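Local coordinates for antibiotic resistance protein (Deinococcus radiodurans, PDB 2VLI) that probably confers tunicamycin resistance as a phosphotransferase of the P-loop NTPase superfamily, presumably by phosphorylating the antibiotic, at residues T110-L115 with Q148-T153; S87-H92 with G144-T149; I7-G12 with L80-S85; V117-L122 with V130-V135. All blocks are in the same frame, centred on the assembly; numbering follows the deposited sequence.

Interaction 1. Residues T110-L115 with Q148-T153. With CD (cadmium ion), chain C.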
loop_
_atom_site.group_PDB
_atom_site.type_symbol
_atom_site.label_atom_id
_atom_site.label_comp_id
_atom_site.label_asym_id
_atom_site.label_seq_id
_atom_site.Cartn_x
_atom_site.Cartn_y
_atom_site.Cartn_z
ATOM N N THR A 110 10.618 9.078 -3.813
ATOM C CA THR A 110 9.594 9.188 -2.763
ATOM C C THR A 110 10.252 9.774 -1.511
ATOM O O THR A 110 11.293 9.301 -1.079
ATOM C CB THR A 110 8.940 7.821 -2.484
ATOM O OG1 THR A 110 8.229 7.403 -3.659
ATOM C CG2 THR A 110 7.947 7.843 -1.297
ATOM N N LEU A 111 9.685 10.867 -1.009
ATOM C CA LEU A 111 10.181 11.515 0.206
ATOM C C LEU A 111 9.717 10.786 1.402
ATOM O O LEU A 111 8.516 10.623 1.618
ATOM C CB LEU A 111 9.696 12.943 0.288
ATOM C CG LEU A 111 10.014 13.747 -0.959
ATOM C CD1 LEU A 111 9.673 15.216 -0.794
ATOM C CD2 LEU A 111 11.470 13.566 -1.366
ATOM N N ILE A 112 10.690 10.354 2.208
ATOM C CA ILE A 112 10.437 9.783 3.522
ATOM C C ILE A 112 10.616 10.868 4.581
ATOM O O ILE A 112 11.731 11.216 4.949
ATOM C CB ILE A 112 11.391 8.626 3.834
ATOM C CG1 ILE A 112 11.357 7.579 2.707
ATOM C CG2 ILE A 112 11.074 8.035 5.231
ATOM C CD1 ILE A 112 9.926 7.213 2.275
ATOM N N ALA A 113 9.508 11.377 5.073
ATOM C CA ALA A 113 9.529 12.513 5.945
ATOM C C ALA A 113 9.185 12.100 7.355
ATOM O O ALA A 113 8.419 11.171 7.548
ATOM C CB ALA A 113 8.552 13.572 5.440
ATOM N N PRO A 114 9.745 12.816 8.362
ATOM C CA PRO A 114 9.453 12.546 9.758
ATOM C C PRO A 114 7.984 12.753 10.124
ATOM O O PRO A 114 7.325 13.690 9.616
ATOM C CB PRO A 114 10.338 13.560 10.501
ATOM C CG PRO A 114 11.454 13.798 9.571
ATOM C CD PRO A 114 10.783 13.855 8.221
ATOM N N LEU A 115 7.457 11.863 10.969
ATOM C CA LEU A 115 6.039 11.932 11.351
ATOM C C LEU A 115 5.623 13.362 11.863
ATOM O O LEU A 115 4.580 13.883 11.499
ATOM C CB LEU A 115 5.705 10.874 12.381
ATOM C CG LEU A 115 4.320 10.829 12.974
ATOM C CD1 LEU A 115 3.241 10.714 11.892
ATOM C CD2 LEU A 115 4.265 9.715 14.072
ATOM N N GLN A 148 10.788 2.998 -4.186
ATOM C CA GLN A 148 12.147 3.490 -4.421
ATOM C C GLN A 148 12.203 4.337 -5.721
ATOM O O GLN A 148 11.389 4.136 -6.628
ATOM C CB GLN A 148 13.159 2.333 -4.354
ATOM C CG GLN A 148 13.074 1.403 -5.511
ATOM C CD GLN A 148 13.861 0.060 -5.404
ATOM O OE1 GLN A 148 14.125 -0.522 -6.440
ATOM N NE2 GLN A 148 14.223 -0.416 -4.195
ATOM N N THR A 149 13.064 5.345 -5.834
ATOM C CA THR A 149 14.144 5.686 -4.897
ATOM C C THR A 149 13.658 6.533 -3.726
ATOM O O THR A 149 12.972 7.504 -3.916
ATOM C CB THR A 149 15.205 6.461 -5.692
ATOM O OG1 THR A 149 15.766 5.558 -6.653
ATOM C CG2 THR A 149 16.317 7.093 -4.769
ATOM N N HIS A 150 14.010 6.131 -2.521
ATOM C CA HIS A 150 13.712 6.834 -1.310
ATOM C C HIS A 150 14.697 7.960 -1.056
ATOM O O HIS A 150 15.886 7.811 -1.263
ATOM C CB HIS A 150 13.742 5.851 -0.124
ATOM C CG HIS A 150 12.634 4.836 -0.135
ATOM N ND1 HIS A 150 12.851 3.476 -0.197
ATOM C CD2 HIS A 150 11.290 4.995 -0.147
ATOM C CE1 HIS A 150 11.690 2.846 -0.188
ATOM N NE2 HIS A 150 10.721 3.738 -0.184
ATOM N N ILE A 151 14.177 9.094 -0.596
ATOM C CA ILE A 151 15.021 10.223 -0.123
ATOM C C ILE A 151 14.526 10.540 1.277
ATOM O O ILE A 151 13.388 10.921 1.462
ATOM C CB ILE A 151 14.847 11.480 -0.984
ATOM C CG1 ILE A 151 15.305 11.256 -2.415
ATOM C CG2 ILE A 151 15.613 12.730 -0.325
ATOM C CD1 ILE A 151 16.733 11.260 -2.629
ATOM N N ASP A 152 15.351 10.323 2.290
ATOM C CA ASP A 152 14.911 10.583 3.656
ATOM C C ASP A 152 15.261 12.010 3.951
ATOM O O ASP A 152 16.412 12.407 3.781
ATOM C CB ASP A 152 15.650 9.685 4.633
ATOM C CG ASP A 152 15.057 9.699 6.044
ATOM O OD1 ASP A 152 14.672 10.793 6.621
ATOM O OD2 ASP A 152 14.913 8.565 6.562
ATOM N N THR A 153 14.285 12.779 4.408
ATOM C CA THR A 153 14.432 14.217 4.532
ATOM C C THR A 153 14.709 14.626 5.978
ATOM O O THR A 153 14.857 15.823 6.272
ATOM C CB THR A 153 13.156 14.967 4.027
ATOM O OG1 THR A 153 12.033 14.653 4.846
ATOM C CG2 THR A 153 12.837 14.598 2.598
HETATM CD CD CD C . 14.843 2.246 -0.107
HETATM O O HOH W 1 12.432 10.825 7.722
#
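Ile112 CD1 lies 3.6 Å from His150 CD2, joining two neighbouring parallel strands, 110-112 and 150-152, the latter the outermost strand, within this chain, of the parallel P-loop sheet. Ile112 CG1 sits beside its own backbone N, anti to the carbonyl carbon (chi1 -53°), on the side of the histidine, and the two side chains cross at a slant on the face they share with Thr110. On the other face Leu111 and Ile151 run side by side, Leu111 CD2 to Ile151 CB 4.0 Å, and branched apolar groups suit this buried layer, with Ile10 and helix 158-169 close by. Between the two faces the backbones pair regularly: Thr110 N bonds to Thr149 O, Ile151 N to Thr110 O, and Ile112 N to Ile151 O at 2.9 Å.

At the C-terminal end, on the side of Asp152, the contact opens to solvent. Thr153 N still reaches Ile112 O at 3.0 Å, but Thr153 OG1 adds only a weak bond to that carbonyl. Exposed Asp152 cannot bond it directly, both atoms being acceptors. A water donates to Ile112 O and to Asp152 OD1, the latter bond modelled so short that its exact length is doubtful; Ala154 N also bonds OD1.

His150 ND1 binds the cadmium ion at 2.3 Å beside Glu145, while NE2 is hydrogen-bonded to Leu142 O. This division is consistent with a neutral imidazole protonated on NE2, its ND1 lone pair kept for the metal.

Interaction 2. Residues S87-H92 with G144-T149. With CD (cadmium ion), chain C.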
loop_
_atom_site.group_PDB
_atom_site.type_symbol
_atom_site.label_atom_id
_atom_site.label_comp_id
_atom_site.label_asym_id
_atom_site.label_seq_id
_atom_site.Cartn_x
_atom_site.Cartn_y
_atom_site.Cartn_z
ATOM N N SER A 87 -0.136 7.094 -2.637
ATOM C CA SER A 87 0.072 6.132 -1.544
ATOM C C SER A 87 -0.227 4.708 -1.948
ATOM O O SER A 87 0.339 3.786 -1.352
ATOM C CB SER A 87 -0.807 6.538 -0.349
ATOM O OG SER A 87 -2.200 6.730 -0.717
ATOM N N ASP A 88 -1.083 4.544 -2.948
ATOM C CA ASP A 88 -1.592 3.275 -3.473
ATOM C C ASP A 88 -0.467 2.635 -4.261
ATOM O O ASP A 88 0.039 3.218 -5.206
ATOM C CB ASP A 88 -2.845 3.528 -4.387
ATOM C CG ASP A 88 -3.574 2.228 -4.839
ATOM O OD1 ASP A 88 -3.162 1.547 -5.823
ATOM O OD2 ASP A 88 -4.624 1.871 -4.237
ATOM N N THR A 89 -0.067 1.438 -3.844
ATOM C CA THR A 89 0.931 0.685 -4.532
ATOM C C THR A 89 0.440 0.348 -5.948
ATOM O O THR A 89 1.179 0.391 -6.908
ATOM C CB THR A 89 1.242 -0.608 -3.756
ATOM O OG1 THR A 89 1.964 -0.266 -2.567
ATOM C CG2 THR A 89 2.006 -1.572 -4.635
ATOM N N ALA A 90 -0.833 0.017 -6.075
ATOM C CA ALA A 90 -1.396 -0.313 -7.375
ATOM C C ALA A 90 -1.407 0.927 -8.331
ATOM O O ALA A 90 -1.009 0.810 -9.485
ATOM C CB ALA A 90 -2.823 -0.912 -7.218
ATOM N N ARG A 91 -1.830 2.084 -7.849
ATOM C CA ARG A 91 -1.775 3.321 -8.671
ATOM C C ARG A 91 -0.311 3.677 -9.003
ATOM O O ARG A 91 -0.017 4.046 -10.118
ATOM C CB ARG A 91 -2.465 4.532 -8.023
ATOM C CG ARG A 91 -4.006 4.658 -8.300
ATOM C CD ARG A 91 -4.622 6.020 -7.857
ATOM N NE ARG A 91 -4.259 6.266 -6.471
ATOM C CZ ARG A 91 -4.125 7.446 -5.834
ATOM N NH1 ARG A 91 -4.361 8.625 -6.405
ATOM N NH2 ARG A 91 -3.717 7.422 -4.566
ATOM N N HIS A 92 0.603 3.521 -8.038
ATOM C CA HIS A 92 2.032 3.752 -8.297
ATOM C C HIS A 92 2.541 2.866 -9.439
ATOM O O HIS A 92 3.248 3.326 -10.328
ATOM C CB HIS A 92 2.866 3.530 -7.015
ATOM C CG HIS A 92 4.335 3.748 -7.202
ATOM N ND1 HIS A 92 4.893 5.012 -7.338
ATOM C CD2 HIS A 92 5.358 2.865 -7.313
ATOM C CE1 HIS A 92 6.203 4.884 -7.521
ATOM N NE2 HIS A 92 6.511 3.596 -7.503
ATOM N N GLY A 144 8.134 1.352 1.807
ATOM C CA GLY A 144 8.236 0.084 1.067
ATOM C C GLY A 144 9.135 0.258 -0.141
ATOM O O GLY A 144 9.137 1.321 -0.762
ATOM N N GLU A 145 9.853 -0.794 -0.536
ATOM C CA GLU A 145 10.688 -0.700 -1.712
ATOM C C GLU A 145 9.944 -0.555 -3.037
ATOM O O GLU A 145 10.559 -0.184 -3.999
ATOM C CB GLU A 145 11.804 -1.734 -1.739
ATOM C CG GLU A 145 12.777 -1.552 -0.640
ATOM C CD GLU A 145 13.428 -0.146 -0.616
ATOM O OE1 GLU A 145 13.833 0.393 -1.616
ATOM O OE2 GLU A 145 13.603 0.360 0.453
ATOM N N GLN A 146 8.634 -0.816 -3.096
ATOM C CA GLN A 146 7.855 -0.533 -4.326
ATOM C C GLN A 146 7.860 1.007 -4.639
ATOM O O GLN A 146 7.603 1.464 -5.752
ATOM C CB GLN A 146 6.416 -1.019 -4.160
ATOM C CG GLN A 146 5.444 -0.227 -3.215
ATOM C CD GLN A 146 5.568 -0.584 -1.755
ATOM O OE1 GLN A 146 6.577 -1.143 -1.339
ATOM N NE2 GLN A 146 4.527 -0.264 -0.952
ATOM N N PHE A 147 8.234 1.782 -3.645
ATOM C CA PHE A 147 8.316 3.275 -3.786
ATOM C C PHE A 147 9.763 3.844 -3.987
ATOM O O PHE A 147 9.945 5.039 -4.031
ATOM C CB PHE A 147 7.622 3.922 -2.573
ATOM C CG PHE A 147 6.141 3.970 -2.680
ATOM C CD1 PHE A 147 5.530 4.734 -3.661
ATOM C CD2 PHE A 147 5.341 3.272 -1.787
ATOM C CE1 PHE A 147 4.144 4.715 -3.779
ATOM C CE2 PHE A 147 3.973 3.298 -1.871
ATOM C CZ PHE A 147 3.371 4.027 -2.885
ATOM N N GLN A 148 10.788 2.998 -4.186
ATOM C CA GLN A 148 12.147 3.490 -4.421
ATOM C C GLN A 148 12.203 4.337 -5.721
ATOM O O GLN A 148 11.389 4.136 -6.628
ATOM C CB GLN A 148 13.159 2.333 -4.354
ATOM C CG GLN A 148 13.074 1.403 -5.511
ATOM C CD GLN A 148 13.861 0.060 -5.404
ATOM O OE1 GLN A 148 14.125 -0.522 -6.440
ATOM N NE2 GLN A 148 14.223 -0.416 -4.195
ATOM N N THR A 149 13.064 5.345 -5.834
ATOM C CA THR A 149 14.144 5.686 -4.897
ATOM C C THR A 149 13.658 6.533 -3.726
ATOM O O THR A 149 12.972 7.504 -3.916
ATOM C CB THR A 149 15.205 6.461 -5.692
ATOM O OG1 THR A 149 15.766 5.558 -6.653
ATOM C CG2 THR A 149 16.317 7.093 -4.769
HETATM CD CD CD C . 14.843 2.246 -0.107
HETATM O O HOH W 2 9.469 2.590 -7.710
#
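Phe147 points a ring edge at the face of His92: its CD1 lies 3.7 Å above the centre of the imidazole, with the planes inclined at 51°. His92 CG, anti to the backbone N (chi1 -180°), leaves the helix toward the phenyl ring. The far tip of the phenylalanine meets a polar partner instead, Ser87 O lying 3.4 Å from Phe147 CZ near the ring plane, where the slightly positive C-H groups favour an oxygen.

A second link is polar: Gln146 NE2 donates to Thr89 OG1 at 3.0 Å, from a position where the hydroxyl is tilted 27° out of the amide plane. Within the P-loop kinase-like domain, the contact joins the start of helix 89-101, which follows sheet strand 80-84 and has Asp88 at its N-cap, to the short 3-10 turn 145-147 that leads into edge strand 150-152.

Further out, a water in the plane of the His92 ring lies 3.1 Å from NE2 and donates to Gln148 O at 2.7 Å. Thr89 OG1 is also hydrogen-bonded to Glu141 OE2, with a weak bond to Glu141 of the second subunit. Beyond the turn, both carboxylate oxygens of Glu145 bind cadmium, and Gln148 NE2 donates to the anti lone pair of Glu145 OE1 at 2.7 Å.

Interaction 3. Residues I7-G12 with L80-S85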
loop_
_atom_site.group_PDB
_atom_site.type_symbol
_atom_site.label_atom_id
_atom_site.label_comp_id
_atom_site.label_asym_id
_atom_site.label_seq_id
_atom_site.Cartn_x
_atom_site.Cartn_y
_atom_site.Cartn_z
ATOM N N ILE A 7 13.271 14.361 -16.532
ATOM C CA ILE A 7 11.998 14.452 -15.789
ATOM C C ILE A 7 12.237 14.084 -14.319
ATOM O O ILE A 7 12.706 12.973 -14.028
ATOM C CB ILE A 7 10.916 13.557 -16.439
ATOM C CG1 ILE A 7 10.665 14.035 -17.887
ATOM C CG2 ILE A 7 9.593 13.610 -15.649
ATOM C CD1 ILE A 7 9.704 13.160 -18.683
ATOM N N ILE A 8 11.964 15.014 -13.402
ATOM C CA ILE A 8 12.185 14.776 -11.960
ATOM C C ILE A 8 10.818 14.591 -11.303
ATOM O O ILE A 8 10.063 15.514 -11.228
ATOM C CB ILE A 8 12.959 15.915 -11.308
ATOM C CG1 ILE A 8 14.246 16.193 -12.083
ATOM C CG2 ILE A 8 13.293 15.618 -9.896
ATOM C CD1 ILE A 8 14.869 17.541 -11.742
ATOM N N TRP A 9 10.533 13.375 -10.857
ATOM C CA TRP A 9 9.212 12.953 -10.443
ATOM C C TRP A 9 9.313 12.723 -8.945
ATOM O O TRP A 9 10.077 11.881 -8.498
ATOM C CB TRP A 9 8.895 11.671 -11.182
ATOM C CG TRP A 9 7.637 10.968 -10.786
ATOM C CD1 TRP A 9 7.432 10.229 -9.658
ATOM C CD2 TRP A 9 6.441 10.832 -11.571
ATOM N NE1 TRP A 9 6.189 9.670 -9.673
ATOM C CE2 TRP A 9 5.558 10.005 -10.843
ATOM C CE3 TRP A 9 6.037 11.312 -12.822
ATOM C CZ2 TRP A 9 4.275 9.685 -11.298
ATOM C CZ3 TRP A 9 4.740 10.969 -13.283
ATOM C CH2 TRP A 9 3.884 10.180 -12.519
ATOM N N ILE A 10 8.600 13.520 -8.175
ATOM C CA ILE A 10 8.760 13.547 -6.744
ATOM C C ILE A 10 7.449 13.240 -6.017
ATOM O O ILE A 10 6.515 14.045 -6.026
ATOM C CB ILE A 10 9.283 14.934 -6.275
ATOM C CG1 ILE A 10 10.609 15.237 -6.956
ATOM C CG2 ILE A 10 9.405 14.972 -4.724
ATOM C CD1 ILE A 10 11.030 16.720 -6.893
ATOM N N ASN A 11 7.387 12.072 -5.385
ATOM C CA ASN A 11 6.241 11.649 -4.635
ATOM C C ASN A 11 6.483 11.958 -3.168
ATOM O O ASN A 11 7.590 11.809 -2.676
ATOM C CB ASN A 11 6.018 10.164 -4.811
ATOM C CG ASN A 11 4.732 9.682 -4.157
ATOM O OD1 ASN A 11 3.755 10.432 -4.026
ATOM N ND2 ASN A 11 4.747 8.453 -3.692
ATOM N N GLY A 12 5.448 12.325 -2.470
ATOM C CA GLY A 12 5.604 12.814 -1.100
ATOM C C GLY A 12 4.344 12.544 -0.336
ATOM O O GLY A 12 3.306 12.285 -0.954
ATOM N N LEU A 80 11.706 18.767 -16.553
ATOM C CA LEU A 80 10.312 18.706 -16.232
ATOM C C LEU A 80 10.192 18.177 -14.790
ATOM O O LEU A 80 10.677 17.085 -14.506
ATOM C CB LEU A 80 9.649 17.799 -17.254
ATOM C CG LEU A 80 8.169 17.934 -17.579
ATOM C CD1 LEU A 80 7.745 19.405 -17.849
ATOM C CD2 LEU A 80 7.887 17.083 -18.793
ATOM N N ILE A 81 9.593 18.968 -13.901
ATOM C CA ILE A 81 9.431 18.627 -12.477
ATOM C C ILE A 81 7.981 18.272 -12.173
ATOM O O ILE A 81 7.079 19.047 -12.423
ATOM C CB ILE A 81 9.860 19.774 -11.550
ATOM C CG1 ILE A 81 11.273 20.256 -11.893
ATOM C CG2 ILE A 81 9.710 19.344 -10.102
ATOM C CD1 ILE A 81 11.625 21.722 -11.446
ATOM N N VAL A 82 7.747 17.079 -11.654
ATOM C CA VAL A 82 6.385 16.577 -11.441
ATOM C C VAL A 82 6.152 16.185 -9.965
ATOM O O VAL A 82 6.521 15.098 -9.581
ATOM C CB VAL A 82 6.131 15.316 -12.336
ATOM C CG1 VAL A 82 4.681 14.868 -12.226
ATOM C CG2 VAL A 82 6.616 15.539 -13.816
ATOM N N PRO A 83 5.505 17.049 -9.153
ATOM C CA PRO A 83 5.112 16.700 -7.779
ATOM C C PRO A 83 3.836 15.862 -7.777
ATOM O O PRO A 83 2.855 16.257 -8.376
ATOM C CB PRO A 83 4.856 18.051 -7.106
ATOM C CG PRO A 83 4.773 19.078 -8.211
ATOM C CD PRO A 83 4.982 18.373 -9.548
ATOM N N VAL A 84 3.861 14.717 -7.088
ATOM C CA VAL A 84 2.731 13.850 -6.936
ATOM C C VAL A 84 2.623 13.447 -5.481
ATOM O O VAL A 84 3.542 13.632 -4.709
ATOM C CB VAL A 84 2.816 12.588 -7.819
ATOM C CG1 VAL A 84 2.919 12.974 -9.249
ATOM C CG2 VAL A 84 4.010 11.742 -7.472
ATOM N N SER A 85 1.452 12.969 -5.120
ATOM C CA SER A 85 1.150 12.455 -3.794
ATOM C C SER A 85 0.357 11.201 -3.985
ATOM O O SER A 85 -0.863 11.256 -4.166
ATOM C CB SER A 85 0.308 13.450 -3.035
ATOM O OG SER A 85 0.849 13.592 -1.739
#
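Trp9 spreads its indole beside two valines of the neighbouring strand. Val84 CG1 stands 4.1 Å above one face of the ring, displaced toward the rim, while its other methyl, CG2, is 3.7 Å from Trp9 NE1. Val82 approaches obliquely at the six-membered ring, Val82 CG1 to Trp9 CE3 3.9 Å. Leu69 of helix 61-75 packs against the same tryptophan. The flat amide of Asn11 lies further along this face. Its CB touches Val84 CG2 at 3.7 Å, and its OD1 accepts a hydrogen bond from Ile86 N, which suits a polar residue to the end of an otherwise apolar strand.

Strands 7-11 and 80-84 run parallel at the middle of the five-stranded sheet, in the 2-3-1-4-5 order of the nucleoside kinase-like P-loop fold. Strand 7-11 delivers Gly12, where the glycine-rich P-loop begins. The strands exchange regular backbone bonds: Ile8 N to Leu80 O, nearly along the C=O axis, Val82 N to Ile8 O, Ile10 N to Val82 O at 3.0 Å, and Val84 N to Ile10 O. Proline is tolerated at position 83 because it is the flanking Val82 and Val84 whose N-H groups serve strand 7-11.

On the reverse face Ile8, Ile10 and Ile81 offer beta-branched bulk, and helix 20-28 packs on it through Leu25 and Ala22. At the C-terminal end of the strands Gly12 N makes only a weak bond to Val84 O. Ser85 OG comes within 2.9 Å of Gly12 O, although Phe14 O competes for the same proton.

Interaction 4. Residues V117-L122 with V130-V135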
loop_
_atom_site.group_PDB
_atom_site.type_symbol
_atom_site.label_atom_id
_atom_site.label_comp_id
_atom_site.label_asym_id
_atom_site.label_seq_id
_atom_site.Cartn_x
_atom_site.Cartn_y
_atom_site.Cartn_z
ATOM N N VAL A 117 6.885 16.281 11.246
ATOM C CA VAL A 117 6.891 17.239 10.145
ATOM C C VAL A 117 5.606 17.120 9.326
ATOM O O VAL A 117 4.988 18.147 8.958
ATOM C CB VAL A 117 8.144 17.102 9.294
ATOM C CG1 VAL A 117 8.023 17.820 7.894
ATOM C CG2 VAL A 117 9.372 17.576 10.099
ATOM N N VAL A 118 5.171 15.890 9.080
ATOM C CA VAL A 118 3.937 15.682 8.334
ATOM C C VAL A 118 2.720 16.132 9.165
ATOM O O VAL A 118 1.830 16.801 8.653
ATOM C CB VAL A 118 3.765 14.236 7.878
ATOM C CG1 VAL A 118 2.456 14.095 7.131
ATOM C CG2 VAL A 118 4.942 13.809 6.981
ATOM N N LEU A 119 2.688 15.766 10.432
ATOM C CA LEU A 119 1.569 16.090 11.271
ATOM C C LEU A 119 1.462 17.590 11.412
ATOM O O LEU A 119 0.373 18.130 11.390
ATOM C CB LEU A 119 1.737 15.496 12.653
ATOM C CG LEU A 119 1.457 14.025 12.789
ATOM C CD1 LEU A 119 1.764 13.653 14.212
ATOM C CD2 LEU A 119 0.013 13.725 12.363
ATOM N N GLU A 120 2.599 18.247 11.553
ATOM C CA GLU A 120 2.626 19.706 11.708
ATOM C C GLU A 120 2.173 20.438 10.428
ATOM O O GLU A 120 1.465 21.440 10.491
ATOM C CB GLU A 120 4.018 20.148 12.175
ATOM C CG GLU A 120 4.317 19.679 13.619
ATOM C CD GLU A 120 5.802 19.719 14.044
ATOM O OE1 GLU A 120 6.048 19.780 15.273
ATOM O OE2 GLU A 120 6.711 19.653 13.180
ATOM N N ARG A 121 2.553 19.927 9.266
ATOM C CA ARG A 121 2.075 20.495 8.014
ATOM C C ARG A 121 0.552 20.370 7.853
ATOM O O ARG A 121 -0.122 21.337 7.415
ATOM C CB ARG A 121 2.787 19.856 6.828
ATOM C CG ARG A 121 4.192 20.433 6.587
ATOM C CD ARG A 121 4.088 21.912 6.224
ATOM N NE ARG A 121 5.344 22.483 5.741
ATOM C CZ ARG A 121 5.552 23.786 5.521
ATOM N NH1 ARG A 121 4.584 24.686 5.744
ATOM N NH2 ARG A 121 6.746 24.193 5.076
ATOM N N LEU A 122 0.017 19.203 8.216
ATOM C CA LEU A 122 -1.421 18.945 8.106
ATOM C C LEU A 122 -2.256 19.814 9.060
ATOM O O LEU A 122 -3.432 20.096 8.800
ATOM C CB LEU A 122 -1.746 17.443 8.356
ATOM C CG LEU A 122 -1.286 16.393 7.349
ATOM C CD1 LEU A 122 -1.437 14.972 7.911
ATOM C CD2 LEU A 122 -2.058 16.520 6.056
ATOM N N VAL A 130 -6.907 14.718 11.476
ATOM C CA VAL A 130 -5.614 14.001 11.281
ATOM C C VAL A 130 -5.338 12.958 12.397
ATOM O O VAL A 130 -4.907 13.303 13.504
ATOM C CB VAL A 130 -4.415 15.001 11.158
ATOM C CG1 VAL A 130 -4.012 15.211 9.684
ATOM C CG2 VAL A 130 -4.745 16.351 11.788
ATOM N N ASN A 131 -5.632 11.690 12.120
ATOM C CA ASN A 131 -5.367 10.597 13.069
ATOM C C ASN A 131 -3.889 10.170 12.948
ATOM O O ASN A 131 -3.491 9.770 11.876
ATOM C CB ASN A 131 -6.298 9.443 12.709
ATOM C CG ASN A 131 -6.316 8.324 13.730
ATOM O OD1 ASN A 131 -5.349 7.557 13.860
ATOM N ND2 ASN A 131 -7.471 8.156 14.398
ATOM N N VAL A 132 -3.097 10.290 14.023
ATOM C CA VAL A 132 -1.648 9.985 13.990
ATOM C C VAL A 132 -1.388 8.582 13.426
ATOM O O VAL A 132 -0.524 8.409 12.595
ATOM C CB VAL A 132 -0.982 10.124 15.391
ATOM C CG1 VAL A 132 0.522 9.730 15.367
ATOM C CG2 VAL A 132 -1.137 11.551 15.906
ATOM N N GLY A 133 -2.183 7.608 13.857
ATOM C CA GLY A 133 -2.083 6.257 13.332
ATOM C C GLY A 133 -2.280 6.186 11.837
ATOM O O GLY A 133 -1.594 5.444 11.149
ATOM N N THR A 134 -3.188 7.003 11.314
ATOM C CA THR A 134 -3.487 6.955 9.877
ATOM C C THR A 134 -2.330 7.568 9.089
ATOM O O THR A 134 -1.981 7.085 7.998
ATOM C CB THR A 134 -4.852 7.658 9.594
ATOM O OG1 THR A 134 -5.892 6.901 10.228
ATOM C CG2 THR A 134 -5.164 7.761 8.104
ATOM N N VAL A 135 -1.751 8.643 9.633
ATOM C CA VAL A 135 -0.581 9.295 9.050
ATOM C C VAL A 135 0.624 8.332 9.089
ATOM O O VAL A 135 1.306 8.139 8.077
ATOM C CB VAL A 135 -0.264 10.633 9.795
ATOM C CG1 VAL A 135 1.033 11.253 9.308
ATOM C CG2 VAL A 135 -1.510 11.636 9.687
#
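Val135 is the bump at the heart of this contact, and three side chains of helix 115-123 pack against it. Its CG2 methyl lies 3.7 Å from Leu119 CD2 and 3.8 Å from Leu122 CD1, so it projects into the hollow between two leucines spaced three residues apart on one side of their helix. The other methyl, CG1, takes up the neighbouring place: it slides past Val118 CG1, coming from the opposite direction, at 3.9 Å. Because Val135 CG1 is anti to the backbone N (chi1 174°) and CG2 is beside it, the two branches spread to meet different neighbours, and the beta-branch suits this place.

Leu119 is itself forked. While CD2 turns to Val135, the side chain crosses Val132 at about a right angle and Leu119 CD1 touches Val132 CG2 at 4.0 Å, so the leucine straddles two residues of the first turn of helix 132-142. Leu122 reaches Val135 tip to tip. Its flank also faces Val130, but that approach is modelled too closely for its detail to be trusted, beside a connecting segment, 126-129, that is not modelled.

The contact is entirely apolar across its seam. Asn131 stands at the N-cap of helix 132-142, its side chain accepting a weak bond from Thr134 N, and it packs on Arg93 of the second subunit. Pro13 and Phe14, of the P-loop, also touch Val118. Two successive helices, packed through leucines and valines and joined by a connection that is partly unmodelled and probably mobile, form a helical pair in a position consistent with the lid of related P-loop nucleoside kinases.

How the interactions relate
Interaction 3 forms the centre of the sheet, and interaction 1 its outer edge: Leu111 N lies 2.8 Å from Asn11 O, so strand 107-112 joins the two, their centres 13 Å apart. Interactions 1 and 2 share Gln148 and Thr149 and supply His150 and Glu145 to the same cadmium ion, while Thr110 OG1 sits 2.9 Å from Phe147 O. Phe147 CE1 also approaches Asn11 ND2 at 3.8 Å, bringing interaction 2 against the strand that leads into the P-loop. Interaction 4 touches interaction 1 through Leu115 and Ala113, but remains about 7 Å from interaction 3 and 8 Å from interaction 2 at the nearest atoms.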